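Side-chain contacts in ribokinase (Cryptococcus neoformans var. grubii serotype A, PDB 6CW5), which probably catalyses the magnesium-dependent transfer of a phosphate group from ATP to O-5 of D-ribose, giving D-ribose 5-phosphate: residues T133-Y138 with T157-S162; K92-K97 with Y125-T130; W191-E196 with G285-G290. All coordinates share one frame; numbering follows the deposited sequence.

Interaction 1. Residues T133-Y138 with T157-S162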
# COMPACT_ATOMS: atom_id res chain seq x y z
N THR A 133 -7.64 9.60 -1.12
CA THR A 133 -7.45 10.12 0.24
C THR A 133 -6.70 11.44 0.14
O THR A 133 -5.61 11.51 -0.44
CB THR A 133 -6.73 9.11 1.13
OG1 THR A 133 -7.50 7.89 1.20
CG2 THR A 133 -6.56 9.67 2.55
N SER A 134 -7.34 12.50 0.58
CA SER A 134 -6.76 13.83 0.57
C SER A 134 -6.18 14.09 1.94
O SER A 134 -6.75 13.67 2.96
CB SER A 134 -7.79 14.89 0.23
OG SER A 134 -7.23 16.20 0.26
N LEU A 135 -5.04 14.75 1.96
CA LEU A 135 -4.46 15.22 3.21
C LEU A 135 -4.70 16.71 3.40
O LEU A 135 -4.08 17.32 4.27
CB LEU A 135 -2.96 14.91 3.25
CG LEU A 135 -2.65 13.43 3.15
CD1 LEU A 135 -1.16 13.22 3.31
CD2 LEU A 135 -3.41 12.58 4.20
N ALA A 136 -5.61 17.29 2.60
CA ALA A 136 -5.72 18.74 2.50
C ALA A 136 -5.99 19.40 3.84
O ALA A 136 -5.52 20.51 4.09
CB ALA A 136 -6.83 19.10 1.50
N THR A 137 -6.77 18.75 4.72
CA THR A 137 -7.14 19.41 5.97
C THR A 137 -6.12 19.20 7.08
O THR A 137 -6.29 19.75 8.17
CB THR A 137 -8.51 18.93 6.45
OG1 THR A 137 -8.46 17.54 6.77
CG2 THR A 137 -9.57 19.14 5.37
N TYR A 138 -5.07 18.43 6.83
CA TYR A 138 -4.16 18.00 7.90
C TYR A 138 -2.83 18.72 7.83
O TYR A 138 -2.30 18.98 6.75
CB TYR A 138 -3.93 16.50 7.81
CG TYR A 138 -5.22 15.74 7.92
CD1 TYR A 138 -5.91 15.70 9.13
CD2 TYR A 138 -5.78 15.12 6.81
CE1 TYR A 138 -7.11 15.01 9.24
CE2 TYR A 138 -6.98 14.43 6.91
CZ TYR A 138 -7.63 14.39 8.12
OH TYR A 138 -8.82 13.72 8.22
N THR A 157 4.32 9.15 2.13
CA THR A 157 4.79 9.78 0.89
C THR A 157 3.91 10.95 0.50
O THR A 157 4.41 12.02 0.10
CB THR A 157 4.82 8.72 -0.22
OG1 THR A 157 5.74 7.68 0.18
CG2 THR A 157 5.31 9.34 -1.54
N ALA A 158 2.59 10.78 0.62
CA ALA A 158 1.68 11.88 0.32
C ALA A 158 1.92 13.06 1.26
O ALA A 158 1.80 14.23 0.86
CB ALA A 158 0.23 11.40 0.43
N ALA A 159 2.22 12.76 2.53
CA ALA A 159 2.49 13.80 3.50
C ALA A 159 3.75 14.56 3.13
O ALA A 159 3.78 15.80 3.15
CB ALA A 159 2.61 13.18 4.90
N GLY A 160 4.80 13.83 2.75
CA GLY A 160 6.07 14.48 2.45
C GLY A 160 6.04 15.24 1.15
O GLY A 160 6.78 16.21 0.98
N GLN A 161 5.18 14.82 0.22
CA GLN A 161 5.08 15.49 -1.07
C GLN A 161 4.01 16.57 -1.12
O GLN A 161 3.85 17.20 -2.16
CB GLN A 161 4.84 14.47 -2.18
CG GLN A 161 5.98 13.48 -2.29
CD GLN A 161 5.77 12.47 -3.38
OE1 GLN A 161 4.63 12.19 -3.80
NE2 GLN A 161 6.86 11.90 -3.86
N SER A 162 3.30 16.81 -0.02
CA SER A 162 2.34 17.90 0.01
C SER A 162 3.06 19.24 -0.00
O SER A 162 4.25 19.35 0.28
CB SER A 162 1.44 17.82 1.23
OG SER A 162 0.75 16.59 1.24
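Leu135 reaches across to helix 149-161 with one methyl branch, CD1, which settles over the Ala158-Ala159 step. This is a loop-to-helix contact at the periphery of the alpha/beta domain of the ribokinase (PfkB) fold: 133-138 leads into strand 140-143, and helix 149-161 is the helix of the beta-alpha-beta crossover from that strand to 167-170. CD1 of Leu135 lies 3.7 Å from CB of Ala158 and 4.1 Å from CB of Ala159, while its closest approach to the helix is to the backbone N of Ala159, at 3.5 Å. The methyl thus meets the helix backbone as well as the two CB atoms, an approach helped by the small size of both alanines. CB of Leu135 is already directed at the helix, and CG, set anti to the carbonyl carbon (chi1 -60°), carries CD1 on to the Ala158-Ala159 backbone. Leu135 also packs on Leu16 of strand 15-18 and so bridges the helix and the large sheet; Leu166 touches Ala159.

The loop is shaped by its own bonds. Leu135 O accepts from Tyr138 N at 3.0 Å, closing a type I beta turn, and just before it Ser134 OG accepts from Ala136 N in an ST turn. On the helix side, Ser162 OG lies 4.4 Å from Leu135 CD1. That hydroxyl folds back on the preceding turn: Ser162 OG donates to Ala158 O at 2.6 Å, with a C=O...O angle of 147° and the donor tilted 25° from the carbonyl plane.

Interaction 2. Residues K92-K97 with Y125-T130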
# COMPACT_ATOMS: atom_id res chain seq x y z
N LYS A 92 -13.45 8.31 8.83
CA LYS A 92 -12.61 7.42 8.05
C LYS A 92 -12.31 6.12 8.78
O LYS A 92 -11.42 5.38 8.36
CB LYS A 92 -11.29 8.10 7.68
CG LYS A 92 -11.48 9.45 6.96
CD LYS A 92 -11.97 9.27 5.55
CE LYS A 92 -11.87 10.60 4.78
NZ LYS A 92 -12.79 11.66 5.32
N LEU A 93 -13.02 5.83 9.87
CA LEU A 93 -12.86 4.57 10.60
C LEU A 93 -13.96 3.65 10.11
O LEU A 93 -15.13 3.75 10.53
CB LEU A 93 -12.89 4.79 12.11
CG LEU A 93 -12.71 3.51 12.95
CD1 LEU A 93 -11.36 2.86 12.65
CD2 LEU A 93 -12.83 3.81 14.42
N LYS A 94 -13.60 2.77 9.18
CA LYS A 94 -14.55 1.97 8.45
C LYS A 94 -14.97 0.78 9.29
O LYS A 94 -14.16 0.20 10.01
CB LYS A 94 -13.93 1.50 7.13
CG LYS A 94 -13.67 2.69 6.15
CD LYS A 94 -12.59 2.41 5.11
CE LYS A 94 -11.17 2.50 5.69
NZ LYS A 94 -10.72 3.88 6.04
N ILE A 95 -16.25 0.40 9.17
CA ILE A 95 -16.77 -0.79 9.82
C ILE A 95 -16.95 -1.85 8.74
O ILE A 95 -17.74 -1.67 7.80
CB ILE A 95 -18.09 -0.50 10.54
CG1 ILE A 95 -17.87 0.59 11.60
CG2 ILE A 95 -18.62 -1.77 11.16
CD1 ILE A 95 -19.18 1.15 12.18
N VAL A 96 -16.25 -2.97 8.89
CA VAL A 96 -16.13 -3.96 7.83
C VAL A 96 -17.03 -5.13 8.16
O VAL A 96 -16.87 -5.76 9.20
CB VAL A 96 -14.68 -4.44 7.67
CG1 VAL A 96 -14.58 -5.39 6.49
CG2 VAL A 96 -13.77 -3.25 7.49
N LYS A 97 -17.96 -5.43 7.25
CA LYS A 97 -18.84 -6.57 7.42
C LYS A 97 -18.06 -7.87 7.30
O LYS A 97 -17.13 -7.99 6.49
CB LYS A 97 -19.95 -6.51 6.38
N TYR A 125 -7.56 -4.52 6.38
CA TYR A 125 -8.57 -4.32 5.34
C TYR A 125 -8.30 -3.04 4.57
O TYR A 125 -8.01 -1.99 5.16
CB TYR A 125 -9.93 -4.23 5.97
CG TYR A 125 -11.05 -3.77 5.05
CD1 TYR A 125 -11.70 -4.68 4.20
CD2 TYR A 125 -11.48 -2.45 5.05
CE1 TYR A 125 -12.76 -4.27 3.38
CE2 TYR A 125 -12.56 -2.04 4.23
CZ TYR A 125 -13.17 -2.94 3.40
OH TYR A 125 -14.22 -2.54 2.58
N LEU A 126 -8.42 -3.12 3.26
CA LEU A 126 -8.39 -1.96 2.40
C LEU A 126 -9.62 -2.03 1.52
O LEU A 126 -9.89 -3.07 0.89
CB LEU A 126 -7.11 -1.94 1.55
CG LEU A 126 -5.86 -1.69 2.38
CD1 LEU A 126 -4.63 -1.79 1.49
CD2 LEU A 126 -5.94 -0.34 3.01
N PRO A 127 -10.41 -0.97 1.45
CA PRO A 127 -11.64 -1.03 0.65
C PRO A 127 -11.36 -0.96 -0.83
O PRO A 127 -10.42 -0.30 -1.28
CB PRO A 127 -12.42 0.21 1.11
CG PRO A 127 -11.34 1.18 1.53
CD PRO A 127 -10.29 0.29 2.20
N SER A 128 -12.22 -1.66 -1.62
CA SER A 128 -12.19 -1.59 -3.07
C SER A 128 -13.39 -0.80 -3.58
O SER A 128 -14.48 -0.93 -3.03
CB SER A 128 -12.21 -3.01 -3.67
OG SER A 128 -12.39 -2.96 -5.08
N PRO A 129 -13.23 0.07 -4.60
CA PRO A 129 -11.93 0.47 -5.18
C PRO A 129 -11.18 1.33 -4.22
O PRO A 129 -11.77 1.80 -3.24
CB PRO A 129 -12.34 1.27 -6.41
CG PRO A 129 -13.59 1.90 -5.98
CD PRO A 129 -14.33 0.83 -5.19
N THR A 130 -9.89 1.51 -4.46
CA THR A 130 -9.10 2.35 -3.59
C THR A 130 -9.55 3.79 -3.79
O THR A 130 -9.48 4.29 -4.92
CB THR A 130 -7.62 2.22 -3.92
OG1 THR A 130 -7.23 0.86 -3.76
CG2 THR A 130 -6.80 3.09 -2.94
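Lys94 NZ has three partners: Lys92 O through a hydrogen bond of 2.8 Å, Asp69 OD1 through a salt bridge and, weakly, Gly70 O. To get there the chain bends at chi3 and chi4 (-77° and -70°), and the bent part meets the ring of Pro127 at about a right angle, Lys94 CD 4.0 Å from Pro127 CG. The charged end thus stays with its own segment and with strand 66-73, while the aliphatic part does the packing. Two residues on, Val96 lays both methyls against one face of Tyr125. Val96 CG2 makes a CH-pi contact, 3.7 Å from the Tyr125 ring centroid and 20° off the normal, and is nearest Tyr125 CD2 (3.4 Å); Val96 CG1 takes the other flank, 3.7 Å from Tyr125 CD1. Pro127 N lies over the opposite face, toward the rim.

Here a loop leading to the dimer interface lies on the edge strand of the ribokinase fold's large sheet: Thr130 OG1 hydrogen-bonds Tyr124 OH of the second subunit, and Leu126 packs on Leu126 of that subunit. Strand 93-96 pairs with 66-73; Leu93 and Ile95 turn to helix 77-85, Lys94 and Val96 to the 125-130 loop.

Interaction 3. Residues W191-E196 with G285-G290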
# COMPACT_ATOMS: atom_id res chain seq x y z
N TRP A 191 9.59 13.15 12.08
CA TRP A 191 9.98 12.67 13.41
C TRP A 191 9.89 11.15 13.49
O TRP A 191 8.88 10.57 13.10
CB TRP A 191 9.08 13.24 14.50
CG TRP A 191 9.34 14.69 14.78
CD1 TRP A 191 8.65 15.77 14.32
CD2 TRP A 191 10.38 15.20 15.62
NE1 TRP A 191 9.20 16.93 14.83
CE2 TRP A 191 10.27 16.60 15.63
CE3 TRP A 191 11.40 14.59 16.36
CZ2 TRP A 191 11.13 17.41 16.36
CZ3 TRP A 191 12.26 15.40 17.10
CH2 TRP A 191 12.12 16.80 17.08
N LEU A 192 10.94 10.54 14.01
CA LEU A 192 10.93 9.12 14.36
C LEU A 192 10.83 9.01 15.88
O LEU A 192 11.63 9.63 16.59
CB LEU A 192 12.20 8.43 13.86
CG LEU A 192 12.49 7.01 14.39
CD1 LEU A 192 11.52 6.00 13.73
CD2 LEU A 192 13.95 6.62 14.09
N ILE A 193 9.89 8.21 16.38
CA ILE A 193 9.77 7.93 17.81
C ILE A 193 10.07 6.46 18.03
O ILE A 193 9.35 5.59 17.51
CB ILE A 193 8.38 8.28 18.36
CG1 ILE A 193 8.02 9.72 18.07
CG2 ILE A 193 8.37 8.06 19.89
CD1 ILE A 193 6.68 10.12 18.73
N VAL A 194 11.10 6.17 18.81
CA VAL A 194 11.52 4.81 19.14
C VAL A 194 11.85 4.72 20.62
O VAL A 194 12.10 5.74 21.27
CB VAL A 194 12.77 4.38 18.33
CG1 VAL A 194 12.38 4.13 16.87
CG2 VAL A 194 13.91 5.45 18.43
N ASN A 195 11.88 3.49 21.16
CA ASN A 195 12.56 3.22 22.42
C ASN A 195 13.96 2.71 22.11
O ASN A 195 14.33 2.54 20.94
CB ASN A 195 11.75 2.23 23.29
CG ASN A 195 11.51 0.89 22.60
OD1 ASN A 195 12.39 0.37 21.93
ND2 ASN A 195 10.31 0.33 22.75
N GLU A 196 14.79 2.47 23.14
CA GLU A 196 16.18 2.16 22.85
C GLU A 196 16.34 0.85 22.07
O GLU A 196 17.27 0.72 21.27
CB GLU A 196 17.03 2.11 24.13
CG GLU A 196 16.72 0.93 25.03
CD GLU A 196 15.52 1.14 25.95
OE1 GLU A 196 14.72 2.08 25.73
OE2 GLU A 196 15.40 0.35 26.91
N GLY A 285 1.17 10.47 21.22
CA GLY A 285 0.06 11.38 20.98
C GLY A 285 0.23 12.73 21.67
O GLY A 285 -0.06 13.78 21.09
N TYR A 286 0.72 12.73 22.91
CA TYR A 286 1.00 14.00 23.57
C TYR A 286 2.12 14.76 22.87
O TYR A 286 2.08 16.00 22.81
CB TYR A 286 1.36 13.79 25.05
CG TYR A 286 0.17 14.03 25.96
CD1 TYR A 286 -0.00 15.26 26.59
CD2 TYR A 286 -0.82 13.05 26.13
CE1 TYR A 286 -1.11 15.51 27.40
CE2 TYR A 286 -1.94 13.29 26.94
CZ TYR A 286 -2.07 14.52 27.57
OH TYR A 286 -3.17 14.79 28.36
N PHE A 287 3.11 14.05 22.32
CA PHE A 287 4.17 14.74 21.58
C PHE A 287 3.62 15.42 20.34
O PHE A 287 3.93 16.58 20.07
CB PHE A 287 5.28 13.76 21.23
CG PHE A 287 6.36 14.36 20.37
CD1 PHE A 287 7.29 15.24 20.91
CD2 PHE A 287 6.48 14.01 19.02
CE1 PHE A 287 8.30 15.80 20.14
CE2 PHE A 287 7.48 14.56 18.24
CZ PHE A 287 8.40 15.46 18.80
N VAL A 288 2.81 14.70 19.56
CA VAL A 288 2.18 15.29 18.39
C VAL A 288 1.27 16.45 18.79
O VAL A 288 1.30 17.52 18.16
CB VAL A 288 1.43 14.21 17.60
CG1 VAL A 288 0.57 14.84 16.50
CG2 VAL A 288 2.41 13.18 17.00
N ALA A 289 0.47 16.28 19.84
CA ALA A 289 -0.34 17.41 20.28
C ALA A 289 0.52 18.59 20.69
O ALA A 289 0.11 19.75 20.51
CB ALA A 289 -1.25 17.02 21.44
N GLY A 290 1.71 18.33 21.23
CA GLY A 290 2.62 19.40 21.57
C GLY A 290 3.18 20.07 20.33
O GLY A 290 3.35 21.29 20.30
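Phe287 points its edge into the face of Trp191. Phe287 CZ sits 3.7 Å above the indole plane and 3.8 Å from Trp191 CD2, one of the two ring-fusion carbons, and Phe287 CE2 lies 3.9 Å from Trp191 CG. The planes stand at 82°, with the phenyl centroid 5.1 Å from that of the five-membered ring, a T-shaped stack. Ile193 comes alongside, its CD1 3.9 Å from Phe287 CD2, the two side chains sliding past each other in opposite directions. Phe287 reaches this spot because its CG lies anti to the backbone N (chi1 175°), throwing the ring off the helix.

Here helix 279-292 packs on the large, mostly parallel sheet of the ribokinase fold, and alternate residues of strand 191-195 face it. Ile244 from the next strand touches both aromatic residues; Leu297, Leu301 and Cys304 of helix 297-311 hold the phenylalanine, and Val169 of strand 167-170 packs on Trp191 and Ile193.

Farther along the strand, Asn195 N-caps the next helix, its OD1 accepting from Glu198 N. ADP has been seen at Asn195, and at Thr246 which touches it, in a crystal structure of this protein, though none is bound to this chain here.

In the fold
From the N terminus, interaction 2 comes first: it closes a loop of 27 residues that includes strands 102-109 and 115-119 of the smaller sheet, and brings the chain back to edge strand 93-96. Interaction 1 follows directly, since 125-130 and 133-138 lie on the same connection between strands 115-119 and 140-143; it closes over that second strand and ties the loop before it to the C-terminal part of helix 149-161. Interaction 3 spans 88 residues, from strand 191-195 through helices and strands to helix 279-292. The three are in series, with none nested or crossed. Interactions 2 and 3 both reach the large sheet, near its edge and in its interior, centres about 27 Å apart.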